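Local coordinates for protein glycosyltransferase (Streptomyces halstedii, PDB 3WAD) that is a glycosyltransferase of the GT-B fold, built from two Rossmann-like domains that each carry a parallel beta sheet, at residues L87-I92 with R166-R171; D94-Y99 with R159-F164; V248-G253 with V280-S285; F269-A274 with D294-V299. All coordinates share one frame; numbering follows the deposited sequence.

Interaction 1: L87-I92 with R166-R171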
loop_
_atom_site.group_PDB
_atom_site.type_symbol
_atom_site.label_atom_id
_atom_site.label_comp_id
_atom_site.label_asym_id
_atom_site.label_seq_id
_atom_site.Cartn_x
_atom_site.Cartn_y
_atom_site.Cartn_z
ATOM N N LEU B 87 -12.024 -7.122 -39.741
ATOM C CA LEU B 87 -10.857 -7.817 -39.135
ATOM C C LEU B 87 -10.083 -8.638 -40.179
ATOM O O LEU B 87 -9.893 -9.840 -40.054
ATOM C CB LEU B 87 -11.311 -8.666 -37.922
ATOM C CG LEU B 87 -11.768 -7.814 -36.724
ATOM C CD1 LEU B 87 -12.217 -8.655 -35.585
ATOM C CD2 LEU B 87 -10.627 -6.819 -36.311
ATOM N N THR B 88 -9.602 -7.965 -41.190
ATOM C CA THR B 88 -8.771 -8.594 -42.216
ATOM C C THR B 88 -7.301 -8.560 -41.780
ATOM O O THR B 88 -6.943 -7.761 -40.914
ATOM C CB THR B 88 -8.815 -7.761 -43.489
ATOM O OG1 THR B 88 -8.282 -6.482 -43.181
ATOM C CG2 THR B 88 -10.295 -7.542 -43.974
ATOM N N TRP B 89 -6.463 -9.407 -42.403
ATOM C CA TRP B 89 -5.018 -9.374 -42.234
ATOM C C TRP B 89 -4.486 -7.923 -42.433
ATOM O O TRP B 89 -3.710 -7.435 -41.579
ATOM C CB TRP B 89 -4.323 -10.308 -43.221
ATOM C CG TRP B 89 -2.815 -10.410 -42.940
ATOM C CD1 TRP B 89 -2.185 -11.279 -42.057
ATOM C CD2 TRP B 89 -1.788 -9.593 -43.504
ATOM N NE1 TRP B 89 -0.823 -11.052 -42.059
ATOM C CE2 TRP B 89 -0.551 -10.027 -42.943
ATOM C CE3 TRP B 89 -1.784 -8.530 -44.450
ATOM C CZ2 TRP B 89 0.667 -9.436 -43.286
ATOM C CZ3 TRP B 89 -0.569 -7.946 -44.782
ATOM C CH2 TRP B 89 0.638 -8.405 -44.218
ATOM N N GLN B 90 -4.924 -7.209 -43.498
ATOM C CA GLN B 90 -4.395 -5.878 -43.745
ATOM C C GLN B 90 -4.740 -4.869 -42.622
ATOM O O GLN B 90 -3.906 -4.023 -42.225
ATOM C CB GLN B 90 -4.917 -5.289 -45.057
ATOM C CG GLN B 90 -4.061 -4.092 -45.556
ATOM C CD GLN B 90 -2.529 -4.438 -45.680
ATOM O OE1 GLN B 90 -2.140 -5.374 -46.412
ATOM N NE2 GLN B 90 -1.669 -3.708 -44.920
ATOM N N TYR B 91 -5.970 -4.924 -42.156
ATOM C CA TYR B 91 -6.395 -4.051 -41.056
ATOM C C TYR B 91 -5.603 -4.275 -39.771
ATOM O O TYR B 91 -5.137 -3.326 -39.170
ATOM C CB TYR B 91 -7.869 -4.279 -40.746
ATOM C CG TYR B 91 -8.396 -3.394 -39.590
ATOM C CD1 TYR B 91 -8.672 -2.038 -39.778
ATOM C CD2 TYR B 91 -8.582 -3.926 -38.332
ATOM C CE1 TYR B 91 -9.168 -1.235 -38.729
ATOM C CE2 TYR B 91 -9.087 -3.157 -37.268
ATOM C CZ TYR B 91 -9.375 -1.810 -37.475
ATOM O OH TYR B 91 -9.839 -1.061 -36.427
ATOM N N ILE B 92 -5.485 -5.533 -39.331
ATOM C CA ILE B 92 -4.772 -5.846 -38.079
ATOM C C ILE B 92 -3.250 -5.528 -38.195
ATOM O O ILE B 92 -2.617 -4.906 -37.294
ATOM C CB ILE B 92 -5.068 -7.284 -37.697
ATOM C CG1 ILE B 92 -6.543 -7.368 -37.371
ATOM C CG2 ILE B 92 -4.201 -7.732 -36.476
ATOM C CD1 ILE B 92 -6.982 -8.766 -37.030
ATOM N N ARG B 166 -3.265 -16.519 -36.783
ATOM C CA ARG B 166 -4.064 -17.449 -37.620
ATOM C C ARG B 166 -4.002 -16.989 -39.102
ATOM O O ARG B 166 -3.541 -17.731 -39.977
ATOM C CB ARG B 166 -5.515 -17.553 -37.123
ATOM C CG ARG B 166 -6.409 -18.369 -38.132
ATOM C CD ARG B 166 -7.894 -18.572 -37.732
ATOM N NE ARG B 166 -8.704 -17.383 -38.029
ATOM C CZ ARG B 166 -8.989 -16.418 -37.149
ATOM N NH1 ARG B 166 -8.557 -16.481 -35.884
ATOM N NH2 ARG B 166 -9.715 -15.382 -37.529
ATOM N N LEU B 167 -4.396 -15.757 -39.398
ATOM C CA LEU B 167 -4.313 -15.286 -40.814
ATOM C C LEU B 167 -2.924 -15.423 -41.466
ATOM O O LEU B 167 -2.800 -15.868 -42.615
ATOM C CB LEU B 167 -4.883 -13.904 -40.987
ATOM C CG LEU B 167 -6.266 -13.662 -40.365
ATOM C CD1 LEU B 167 -6.687 -12.227 -40.623
ATOM C CD2 LEU B 167 -7.332 -14.610 -40.883
ATOM N N THR B 168 -1.881 -15.084 -40.703
ATOM C CA THR B 168 -0.527 -15.034 -41.180
ATOM C C THR B 168 -0.096 -16.431 -41.613
ATOM O O THR B 168 0.523 -16.587 -42.643
ATOM C CB THR B 168 0.392 -14.518 -40.080
ATOM O OG1 THR B 168 -0.009 -13.167 -39.757
ATOM C CG2 THR B 168 1.817 -14.473 -40.535
ATOM N N GLY B 169 -0.440 -17.435 -40.811
ATOM C CA GLY B 169 0.039 -18.812 -41.027
ATOM C C GLY B 169 -0.601 -19.480 -42.234
ATOM O O GLY B 169 -0.308 -20.641 -42.556
ATOM N N GLU B 170 -1.489 -18.753 -42.913
ATOM C CA GLU B 170 -2.079 -19.296 -44.094
ATOM C C GLU B 170 -1.855 -18.430 -45.324
ATOM O O GLU B 170 -2.376 -18.760 -46.378
ATOM C CB GLU B 170 -3.530 -19.674 -43.865
ATOM C CG GLU B 170 -4.456 -18.513 -43.865
ATOM C CD GLU B 170 -5.692 -18.848 -43.066
ATOM O OE1 GLU B 170 -6.752 -18.131 -43.119
ATOM O OE2 GLU B 170 -5.567 -19.865 -42.365
ATOM N N ARG B 171 -1.060 -17.359 -45.219
ATOM C CA ARG B 171 -0.652 -16.589 -46.415
ATOM C C ARG B 171 0.605 -17.209 -46.945
ATOM O O ARG B 171 1.245 -17.976 -46.220
ATOM C CB ARG B 171 -0.342 -15.143 -46.074
ATOM C CG ARG B 171 -1.547 -14.391 -45.542
ATOM C CD ARG B 171 -1.071 -13.145 -44.856
ATOM N NE ARG B 171 -0.760 -12.121 -45.819
ATOM C CZ ARG B 171 -1.704 -11.406 -46.434
ATOM N NH1 ARG B 171 -3.009 -11.590 -46.143
ATOM N NH2 ARG B 171 -1.352 -10.475 -47.294
#
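Trp-89, Arg-171 and Leu-167 carry this contact at the surface of the N-terminal domain. Trp-89 stands in the first turn of helix 89-106. Its CG is anti to the backbone N (chi1 -173°), and this sends the indole across to the end of helix 156-168. CD of Arg-171 lies over the five-membered ring, 3.5 Å from its centroid, as a CH-pi contact. From there the bend at chi3 lays the guanidinium flat over one face of the indole, with the planes 9° apart. This is a cation-pi stack, with Arg-171 CZ 3.7 Å from the centroid of the six-membered ring of Trp-89. Leu-167 comes in at the ring edge. Its CB is 3.9 Å from CD1 of Trp-89, and its CD1 reaches the backbone N of Trp-89 at 3.3 Å. At the same edge, Trp-89 NE1 donates to Thr-168 OG1 (3.2 Å). The acceptor lies in the ring plane, but the bond is bent to 141° at the hydrogen. Thr-168 OG1 is also hydrogen-bonded to Phe-164 O, and Arg-171 NE to Asp-175 O. The indole is thus fixed by its face and its N-H together, and its pi cloud probably helps to stabilise the arginine charge.

Interaction 2: D94-Y99 with R159-F164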
loop_
_atom_site.group_PDB
_atom_site.type_symbol
_atom_site.label_atom_id
_atom_site.label_comp_id
_atom_site.label_asym_id
_atom_site.label_seq_id
_atom_site.Cartn_x
_atom_site.Cartn_y
_atom_site.Cartn_z
ATOM N N ASP B 94 -2.108 -3.103 -40.026
ATOM C CA ASP B 94 -1.961 -1.659 -39.905
ATOM C C ASP B 94 -2.242 -1.174 -38.484
ATOM O O ASP B 94 -1.640 -0.216 -38.078
ATOM C CB ASP B 94 -2.788 -0.869 -40.910
ATOM C CG ASP B 94 -2.440 -1.202 -42.381
ATOM O OD1 ASP B 94 -1.328 -1.733 -42.683
ATOM O OD2 ASP B 94 -3.321 -0.898 -43.249
ATOM N N VAL B 95 -3.155 -1.819 -37.766
ATOM C CA VAL B 95 -3.327 -1.499 -36.375
ATOM C C VAL B 95 -1.935 -1.709 -35.668
ATOM O O VAL B 95 -1.474 -0.837 -34.939
ATOM C CB VAL B 95 -4.460 -2.311 -35.695
ATOM C CG1 VAL B 95 -4.424 -2.089 -34.269
ATOM C CG2 VAL B 95 -5.884 -1.802 -36.184
ATOM N N PHE B 96 -1.296 -2.849 -35.951
ATOM C CA PHE B 96 -0.028 -3.178 -35.344
ATOM C C PHE B 96 1.081 -2.205 -35.686
ATOM O O PHE B 96 1.866 -1.815 -34.799
ATOM C CB PHE B 96 0.399 -4.622 -35.618
ATOM C CG PHE B 96 -0.399 -5.630 -34.887
ATOM C CD1 PHE B 96 -1.095 -5.289 -33.763
ATOM C CD2 PHE B 96 -0.435 -6.961 -35.322
ATOM C CE1 PHE B 96 -1.830 -6.211 -33.073
ATOM C CE2 PHE B 96 -1.162 -7.911 -34.599
ATOM C CZ PHE B 96 -1.875 -7.541 -33.520
ATOM N N ALA B 97 1.150 -1.819 -36.947
ATOM C CA ALA B 97 2.106 -0.792 -37.377
ATOM C C ALA B 97 1.906 0.520 -36.632
ATOM O O ALA B 97 2.886 1.107 -36.183
ATOM C CB ALA B 97 2.088 -0.610 -38.876
ATOM N N GLN B 98 0.658 0.959 -36.470
ATOM C CA GLN B 98 0.401 2.229 -35.791
ATOM C C GLN B 98 0.620 2.177 -34.280
ATOM O O GLN B 98 1.275 3.052 -33.744
ATOM C CB GLN B 98 -1.031 2.700 -36.043
ATOM C CG GLN B 98 -1.397 4.028 -35.332
ATOM C CD GLN B 98 -2.916 4.301 -35.485
ATOM O OE1 GLN B 98 -3.322 4.969 -36.421
ATOM N NE2 GLN B 98 -3.736 3.729 -34.604
ATOM N N TYR B 99 0.110 1.154 -33.612
ATOM C CA TYR B 99 0.238 1.093 -32.199
ATOM C C TYR B 99 1.637 0.702 -31.730
ATOM O O TYR B 99 2.026 1.010 -30.612
ATOM C CB TYR B 99 -0.739 0.080 -31.683
ATOM C CG TYR B 99 -2.042 0.731 -31.456
ATOM C CD1 TYR B 99 -3.049 0.610 -32.384
ATOM C CD2 TYR B 99 -2.235 1.543 -30.327
ATOM C CE1 TYR B 99 -4.269 1.229 -32.183
ATOM C CE2 TYR B 99 -3.430 2.179 -30.109
ATOM C CZ TYR B 99 -4.440 2.012 -31.044
ATOM O OH TYR B 99 -5.627 2.638 -30.857
ATOM N N ARG B 159 -6.615 -10.704 -28.466
ATOM C CA ARG B 159 -7.683 -11.017 -29.441
ATOM C C ARG B 159 -7.298 -10.678 -30.913
ATOM O O ARG B 159 -7.407 -11.514 -31.834
ATOM C CB ARG B 159 -8.970 -10.288 -29.030
ATOM C CG ARG B 159 -10.159 -10.521 -30.003
ATOM C CD ARG B 159 -11.369 -9.642 -29.628
ATOM N NE ARG B 159 -11.082 -8.222 -29.777
ATOM C CZ ARG B 159 -11.123 -7.534 -30.924
ATOM N NH1 ARG B 159 -11.456 -8.134 -32.085
ATOM N NH2 ARG B 159 -10.849 -6.216 -30.902
ATOM N N MET B 160 -6.791 -9.474 -31.156
ATOM C CA MET B 160 -6.354 -9.160 -32.490
ATOM C C MET B 160 -5.106 -10.010 -32.841
ATOM O O MET B 160 -4.873 -10.338 -34.011
ATOM C CB MET B 160 -5.957 -7.659 -32.601
ATOM C CG MET B 160 -7.083 -6.681 -32.219
ATOM S SD MET B 160 -8.081 -6.353 -33.672
ATOM C CE MET B 160 -7.360 -4.789 -34.130
ATOM N N ARG B 161 -4.231 -10.237 -31.858
ATOM C CA ARG B 161 -2.974 -10.927 -32.192
ATOM C C ARG B 161 -3.242 -12.399 -32.626
ATOM O O ARG B 161 -2.581 -12.929 -33.526
ATOM C CB ARG B 161 -2.000 -10.921 -31.014
ATOM C CG ARG B 161 -0.723 -11.681 -31.364
ATOM C CD ARG B 161 0.004 -10.923 -32.429
ATOM N NE ARG B 161 1.405 -11.340 -32.559
ATOM C CZ ARG B 161 2.225 -10.965 -33.534
ATOM N NH1 ARG B 161 1.833 -10.052 -34.433
ATOM N NH2 ARG B 161 3.503 -11.425 -33.562
ATOM N N ASP B 162 -4.185 -13.020 -31.953
ATOM C CA ASP B 162 -4.587 -14.396 -32.314
ATOM C C ASP B 162 -5.109 -14.461 -33.734
ATOM O O ASP B 162 -4.643 -15.331 -34.509
ATOM C CB ASP B 162 -5.584 -14.941 -31.339
ATOM C CG ASP B 162 -4.949 -15.303 -30.045
ATOM O OD1 ASP B 162 -3.669 -15.384 -29.941
ATOM O OD2 ASP B 162 -5.728 -15.461 -29.099
ATOM N N HIS B 163 -6.013 -13.541 -34.076
ATOM C CA HIS B 163 -6.556 -13.454 -35.425
ATOM C C HIS B 163 -5.405 -13.272 -36.388
ATOM O O HIS B 163 -5.339 -13.994 -37.383
ATOM C CB HIS B 163 -7.479 -12.250 -35.639
ATOM C CG HIS B 163 -8.878 -12.420 -35.142
ATOM N ND1 HIS B 163 -9.810 -13.220 -35.770
ATOM C CD2 HIS B 163 -9.537 -11.820 -34.118
ATOM C CE1 HIS B 163 -10.953 -13.170 -35.112
ATOM N NE2 HIS B 163 -10.818 -12.316 -34.112
ATOM N N PHE B 164 -4.543 -12.284 -36.123
ATOM C CA PHE B 164 -3.417 -12.007 -36.987
ATOM C C PHE B 164 -2.506 -13.203 -37.200
ATOM O O PHE B 164 -2.003 -13.425 -38.334
ATOM C CB PHE B 164 -2.557 -10.861 -36.453
ATOM C CG PHE B 164 -1.507 -10.406 -37.399
ATOM C CD1 PHE B 164 -1.847 -9.639 -38.498
ATOM C CD2 PHE B 164 -0.181 -10.704 -37.186
ATOM C CE1 PHE B 164 -0.894 -9.127 -39.362
ATOM C CE2 PHE B 164 0.813 -10.229 -38.065
ATOM C CZ PHE B 164 0.455 -9.445 -39.150
#
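Helices 89-106 and 156-168 cross here inside the N-terminal domain. The short segments run at 130° to each other, and their axes stay 11.6 Å apart, so large side chains bridge the gap. The tight part is Phe-96. Its CD2-CE2 edge points at the face of Phe-164 in a T-shaped pair, CD2 over the ring centre, with planes at 77° and ring centroids 5.3 Å apart. CE2 of Phe-96 also lies 3.8 Å from CB of Phe-164. CZ of the same ring reaches the backbone of the second helix, 3.8 Å from CA of Arg-161. The looser part is Val-95 with Met-160. The methionine bends at chi2 and chi3, and only its tip, CE, reaches Val-95, 3.9 Å from CG2; its CB packs against CZ of Phe-96. Arg-161 is the polar margin. Phe-96 CE2 meets its guanidinium edge-on, 3.7 Å from NH1, so the two do not stack. NH2 of Arg-161 forms salt bridges with Glu-197 and Asp-178. The crossing therefore rests on apolar and aromatic packing, while the buried arginine charge is probably balanced by those two acids.

Interaction 3: V248-G253 with V280-S285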
loop_
_atom_site.group_PDB
_atom_site.type_symbol
_atom_site.label_atom_id
_atom_site.label_comp_id
_atom_site.label_asym_id
_atom_site.label_seq_id
_atom_site.Cartn_x
_atom_site.Cartn_y
_atom_site.Cartn_z
ATOM N N VAL B 248 -27.803 6.956 -5.356
ATOM C CA VAL B 248 -27.328 6.627 -6.687
ATOM C C VAL B 248 -26.067 7.438 -6.896
ATOM O O VAL B 248 -25.975 8.571 -6.436
ATOM C CB VAL B 248 -28.366 6.960 -7.789
ATOM C CG1 VAL B 248 -27.741 6.929 -9.186
ATOM C CG2 VAL B 248 -29.549 5.952 -7.707
ATOM N N CYS B 249 -25.100 6.834 -7.592
ATOM C CA CYS B 249 -23.838 7.409 -7.765
ATOM C C CYS B 249 -23.774 7.737 -9.231
ATOM O O CYS B 249 -23.975 6.888 -10.077
ATOM C CB CYS B 249 -22.760 6.402 -7.327
ATOM S SG CYS B 249 -21.163 7.014 -7.851
ATOM N N LEU B 250 -23.523 8.999 -9.523
ATOM C CA LEU B 250 -23.399 9.531 -10.872
ATOM C C LEU B 250 -21.992 10.066 -11.143
ATOM O O LEU B 250 -21.586 11.067 -10.571
ATOM C CB LEU B 250 -24.423 10.666 -11.060
ATOM C CG LEU B 250 -24.399 11.408 -12.372
ATOM C CD1 LEU B 250 -24.813 10.450 -13.547
ATOM C CD2 LEU B 250 -25.235 12.736 -12.284
ATOM N N THR B 251 -21.263 9.392 -12.031
ATOM C CA THR B 251 -19.900 9.732 -12.435
ATOM C C THR B 251 -19.861 9.680 -13.952
ATOM O O THR B 251 -19.259 8.774 -14.513
ATOM C CB THR B 251 -18.803 8.708 -11.890
ATOM O OG1 THR B 251 -19.197 7.380 -12.186
ATOM C CG2 THR B 251 -18.647 8.762 -10.447
ATOM N N LEU B 252 -20.580 10.611 -14.586
ATOM C CA LEU B 252 -20.716 10.748 -16.045
ATOM C C LEU B 252 -20.346 12.188 -16.492
ATOM O O LEU B 252 -20.535 12.584 -17.653
ATOM C CB LEU B 252 -22.150 10.396 -16.495
ATOM C CG LEU B 252 -22.415 9.161 -17.351
ATOM C CD1 LEU B 252 -23.604 9.498 -18.185
ATOM C CD2 LEU B 252 -21.248 8.794 -18.263
ATOM N N GLY B 253 -19.820 12.955 -15.536
ATOM C CA GLY B 253 -19.217 14.264 -15.750
ATOM C C GLY B 253 -18.477 14.423 -17.055
ATOM O O GLY B 253 -18.807 15.329 -17.836
ATOM N N VAL B 280 -28.829 11.614 -5.078
ATOM C CA VAL B 280 -27.786 11.401 -6.090
ATOM C C VAL B 280 -26.466 11.944 -5.530
ATOM O O VAL B 280 -26.473 13.032 -4.992
ATOM C CB VAL B 280 -28.212 12.009 -7.463
ATOM C CG1 VAL B 280 -27.070 12.072 -8.447
ATOM C CG2 VAL B 280 -29.416 11.187 -8.011
ATOM N N VAL B 281 -25.381 11.148 -5.558
ATOM C CA VAL B 281 -24.028 11.694 -5.325
ATOM C C VAL B 281 -23.390 11.819 -6.708
ATOM O O VAL B 281 -23.265 10.825 -7.425
ATOM C CB VAL B 281 -23.229 10.808 -4.293
ATOM C CG1 VAL B 281 -21.849 11.377 -4.044
ATOM C CG2 VAL B 281 -24.010 10.691 -2.975
ATOM N N ALA B 282 -23.092 13.039 -7.145
ATOM C CA ALA B 282 -22.583 13.278 -8.514
ATOM C C ALA B 282 -21.196 13.883 -8.461
ATOM O O ALA B 282 -20.936 14.779 -7.689
ATOM C CB ALA B 282 -23.500 14.197 -9.264
ATOM N N THR B 283 -20.286 13.371 -9.272
ATOM C CA THR B 283 -18.972 13.947 -9.380
ATOM C C THR B 283 -18.943 14.959 -10.551
ATOM O O THR B 283 -19.276 14.638 -11.697
ATOM C CB THR B 283 -17.840 12.868 -9.431
ATOM O OG1 THR B 283 -17.967 12.077 -10.614
ATOM C CG2 THR B 283 -17.936 11.923 -8.228
ATOM N N PHE B 284 -18.570 16.196 -10.224
ATOM C CA PHE B 284 -18.504 17.291 -11.179
ATOM C C PHE B 284 -17.288 18.218 -10.949
ATOM O O PHE B 284 -16.937 18.493 -9.819
ATOM C CB PHE B 284 -19.779 18.154 -11.051
ATOM C CG PHE B 284 -21.012 17.517 -11.604
ATOM C CD1 PHE B 284 -21.015 16.962 -12.864
ATOM C CD2 PHE B 284 -22.184 17.495 -10.862
ATOM C CE1 PHE B 284 -22.204 16.382 -13.399
ATOM C CE2 PHE B 284 -23.382 16.894 -11.383
ATOM C CZ PHE B 284 -23.369 16.342 -12.646
ATOM N N SER B 285 -16.684 18.722 -12.024
ATOM C CA SER B 285 -15.756 19.877 -11.972
ATOM C C SER B 285 -16.295 21.066 -11.166
ATOM O O SER B 285 -17.467 21.104 -10.779
ATOM C CB SER B 285 -15.543 20.437 -13.385
ATOM O OG SER B 285 -15.471 19.415 -14.355
HETATM O O HOH W 1 -20.825 12.731 -12.871
#
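Val-248 lies in strand 247-251, which runs parallel to strand 279-283. Its O accepts from Val-281 N at 2.8 Å, nearly along the C=O axis. Cys-249 turns its side chain to the same sheet face as Val-281, where both touch Leu-310 of helix 307-310. Leu-250 then uses both backbone polar atoms. Its N donates almost straight (177°) to Val-281 O, and its O accepts from Thr-283 N at 2.9 Å. Its side chain has CG anti to the backbone N (chi1 176°). On the face shared with Val-248, Val-280 and Ala-282, its CD2 lies 3.8 Å from CB of Ala-282 and 4.1 Å from CZ of Phe-284. The strands are neighbours in the six-stranded parallel sheet of the C-terminal Rossmann-like domain of the GT-B fold. Helix 266-274 links them in a beta-alpha-beta crossover. Thr-251 lies alongside Thr-283, pointing the same way, with CG2 3.4 Å from Thr-283 OG1. Beyond it a water bridges the two segments. The water accepts from Leu-252 N at 2.7 Å and donates to Leu-250 O and Thr-283 O. Gly-253 begins helix 253-257, with its CA 4.1 Å from Thr-283 O.

Interaction 4: F269-A274 with D294-V299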
loop_
_atom_site.group_PDB
_atom_site.type_symbol
_atom_site.label_atom_id
_atom_site.label_comp_id
_atom_site.label_asym_id
_atom_site.label_seq_id
_atom_site.Cartn_x
_atom_site.Cartn_y
_atom_site.Cartn_z
ATOM N N PHE B 269 -29.807 17.479 -18.429
ATOM C CA PHE B 269 -29.341 16.128 -18.081
ATOM C C PHE B 269 -29.354 15.893 -16.609
ATOM O O PHE B 269 -29.839 14.875 -16.164
ATOM C CB PHE B 269 -27.933 15.905 -18.596
ATOM C CG PHE B 269 -27.896 15.391 -19.994
ATOM C CD1 PHE B 269 -27.435 16.194 -21.023
ATOM C CD2 PHE B 269 -28.347 14.079 -20.281
ATOM C CE1 PHE B 269 -27.411 15.723 -22.353
ATOM C CE2 PHE B 269 -28.354 13.594 -21.616
ATOM C CZ PHE B 269 -27.870 14.423 -22.651
ATOM N N VAL B 270 -28.873 16.849 -15.827
ATOM C CA VAL B 270 -28.867 16.658 -14.371
ATOM C C VAL B 270 -30.255 16.678 -13.715
ATOM O O VAL B 270 -30.547 15.886 -12.784
ATOM C CB VAL B 270 -27.932 17.665 -13.684
ATOM C CG1 VAL B 270 -28.044 17.535 -12.215
ATOM C CG2 VAL B 270 -26.504 17.373 -14.110
ATOM N N ASN B 271 -31.126 17.567 -14.201
ATOM C CA ASN B 271 -32.515 17.616 -13.687
ATOM C C ASN B 271 -33.265 16.330 -13.948
ATOM O O ASN B 271 -33.946 15.820 -13.044
ATOM C CB ASN B 271 -33.283 18.844 -14.251
ATOM C CG ASN B 271 -32.705 20.158 -13.774
ATOM O OD1 ASN B 271 -32.367 21.009 -14.583
ATOM N ND2 ASN B 271 -32.554 20.326 -12.466
ATOM N N ALA B 272 -33.118 15.760 -15.149
ATOM C CA ALA B 272 -33.807 14.495 -15.467
ATOM C C ALA B 272 -33.290 13.315 -14.635
ATOM O O ALA B 272 -34.059 12.572 -13.983
ATOM C CB ALA B 272 -33.701 14.182 -16.922
ATOM N N VAL B 273 -31.969 13.151 -14.665
ATOM C CA VAL B 273 -31.290 12.117 -13.930
ATOM C C VAL B 273 -31.641 12.200 -12.447
ATOM O O VAL B 273 -31.918 11.164 -11.815
ATOM C CB VAL B 273 -29.766 12.208 -14.173
ATOM C CG1 VAL B 273 -29.089 11.157 -13.412
ATOM C CG2 VAL B 273 -29.482 12.005 -15.648
ATOM N N ALA B 274 -31.728 13.412 -11.896
ATOM C CA ALA B 274 -32.135 13.527 -10.485
ATOM C C ALA B 274 -33.632 13.238 -10.193
ATOM O O ALA B 274 -34.040 13.072 -9.051
ATOM C CB ALA B 274 -31.726 14.904 -9.923
ATOM N N ASP B 294 -27.714 26.182 -10.494
ATOM C CA ASP B 294 -28.467 25.589 -9.370
ATOM C C ASP B 294 -28.679 24.093 -9.499
ATOM O O ASP B 294 -29.166 23.629 -10.522
ATOM C CB ASP B 294 -29.850 26.206 -9.259
ATOM C CG ASP B 294 -29.838 27.515 -8.544
ATOM O OD1 ASP B 294 -29.844 28.561 -9.235
ATOM O OD2 ASP B 294 -29.836 27.496 -7.287
ATOM N N LEU B 295 -28.343 23.347 -8.456
ATOM C CA LEU B 295 -28.517 21.888 -8.469
ATOM C C LEU B 295 -29.890 21.554 -7.913
ATOM O O LEU B 295 -30.382 22.280 -7.041
ATOM C CB LEU B 295 -27.432 21.166 -7.627
ATOM C CG LEU B 295 -25.962 21.344 -7.986
ATOM C CD1 LEU B 295 -25.052 20.952 -6.835
ATOM C CD2 LEU B 295 -25.620 20.521 -9.223
ATOM N N PRO B 296 -30.488 20.428 -8.380
ATOM C CA PRO B 296 -31.693 19.863 -7.779
ATOM C C PRO B 296 -31.512 19.615 -6.292
ATOM O O PRO B 296 -30.398 19.643 -5.789
ATOM C CB PRO B 296 -31.839 18.529 -8.480
ATOM C CG PRO B 296 -31.102 18.682 -9.734
ATOM C CD PRO B 296 -29.955 19.561 -9.445
ATOM N N ASP B 297 -32.598 19.335 -5.598
ATOM C CA ASP B 297 -32.581 19.257 -4.162
ATOM C C ASP B 297 -31.789 18.075 -3.666
ATOM O O ASP B 297 -30.996 18.199 -2.749
ATOM C CB ASP B 297 -34.016 19.100 -3.651
ATOM C CG ASP B 297 -34.751 20.435 -3.535
ATOM O OD1 ASP B 297 -35.880 20.437 -2.945
ATOM O OD2 ASP B 297 -34.184 21.473 -4.007
ATOM N N ASN B 298 -32.064 16.923 -4.270
ATOM C CA ASN B 298 -31.603 15.630 -3.825
ATOM C C ASN B 298 -30.231 15.246 -4.430
ATOM O O ASN B 298 -29.842 14.059 -4.345
ATOM C CB ASN B 298 -32.649 14.596 -4.240
ATOM C CG ASN B 298 -32.783 14.493 -5.757
ATOM O OD1 ASN B 298 -32.600 15.484 -6.452
ATOM N ND2 ASN B 298 -33.013 13.281 -6.271
ATOM N N VAL B 299 -29.549 16.209 -5.057
ATOM C CA VAL B 299 -28.199 16.014 -5.631
ATOM C C VAL B 299 -27.084 16.594 -4.770
ATOM O O VAL B 299 -27.083 17.793 -4.547
ATOM C CB VAL B 299 -28.036 16.717 -7.042
ATOM C CG1 VAL B 299 -26.628 16.603 -7.594
ATOM C CG2 VAL B 299 -29.046 16.163 -8.057
#
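Asn-298 has CG in the crowded position between its backbone N and carbonyl carbon (chi1 64°). This folds its amide back toward helix 266-274. Val-270 has CG1 anti to its backbone N (chi1 175°), which directs that methyl at the ring of Pro-296. Val-299 has CG2 anti to its carbonyl carbon, and this methyl meets Ala-274. Ala-274 is the centre of the contact. Its CB is 3.5 Å from CG2 of Val-299, tighter than usual for two carbons, and 3.8 Å from CG of Pro-296. The proline ring lies across the helix side. Its CD touches CG1 of Val-270 at 3.9 Å, the two side chains crossing at about a right angle. Asn-271, exposed, borders the proline. One polar bond joins the segments: ND2 of Asn-298 donates to Ala-274 O at 3.0 Å, with 152° at the hydrogen. It approaches in the carbonyl plane, on a lone pair. The same ND2 also donates to Ala-278 O, so one amide group grips two backbone carbonyls. Residues 296-299 form a type I beta turn that leads into edge strand 299-302. The arrangement is that of a crossover helix packed against the loop that enters edge strand 299-302, the neighbour of strand 279-283, as in the alternating beta-alpha units of a Rossmann-like domain, here the C-terminal one of the GT-B fold.

Interactions 1 and 2 join the same two helices, 89-106 and 156-168, in the N-terminal domain. Interaction 1 is at the surface and uses a cation-pi stack. Interaction 2, nested within it along the chain, is buried and mainly apolar. Phe-164 is one link between them, as its ring also stacks on Trp-89. Interactions 3 and 4 lie in the other half of the molecule, with centres about 36 to 50 Å from those of the first pair. Interaction 3 is buried sheet core, held by backbone bonds. Interaction 4 is partly buried helix-to-loop packing with one side-chain bond. They touch through Phe-284 on Val-270, and Val-280 N probably bonds to Asn-298 O.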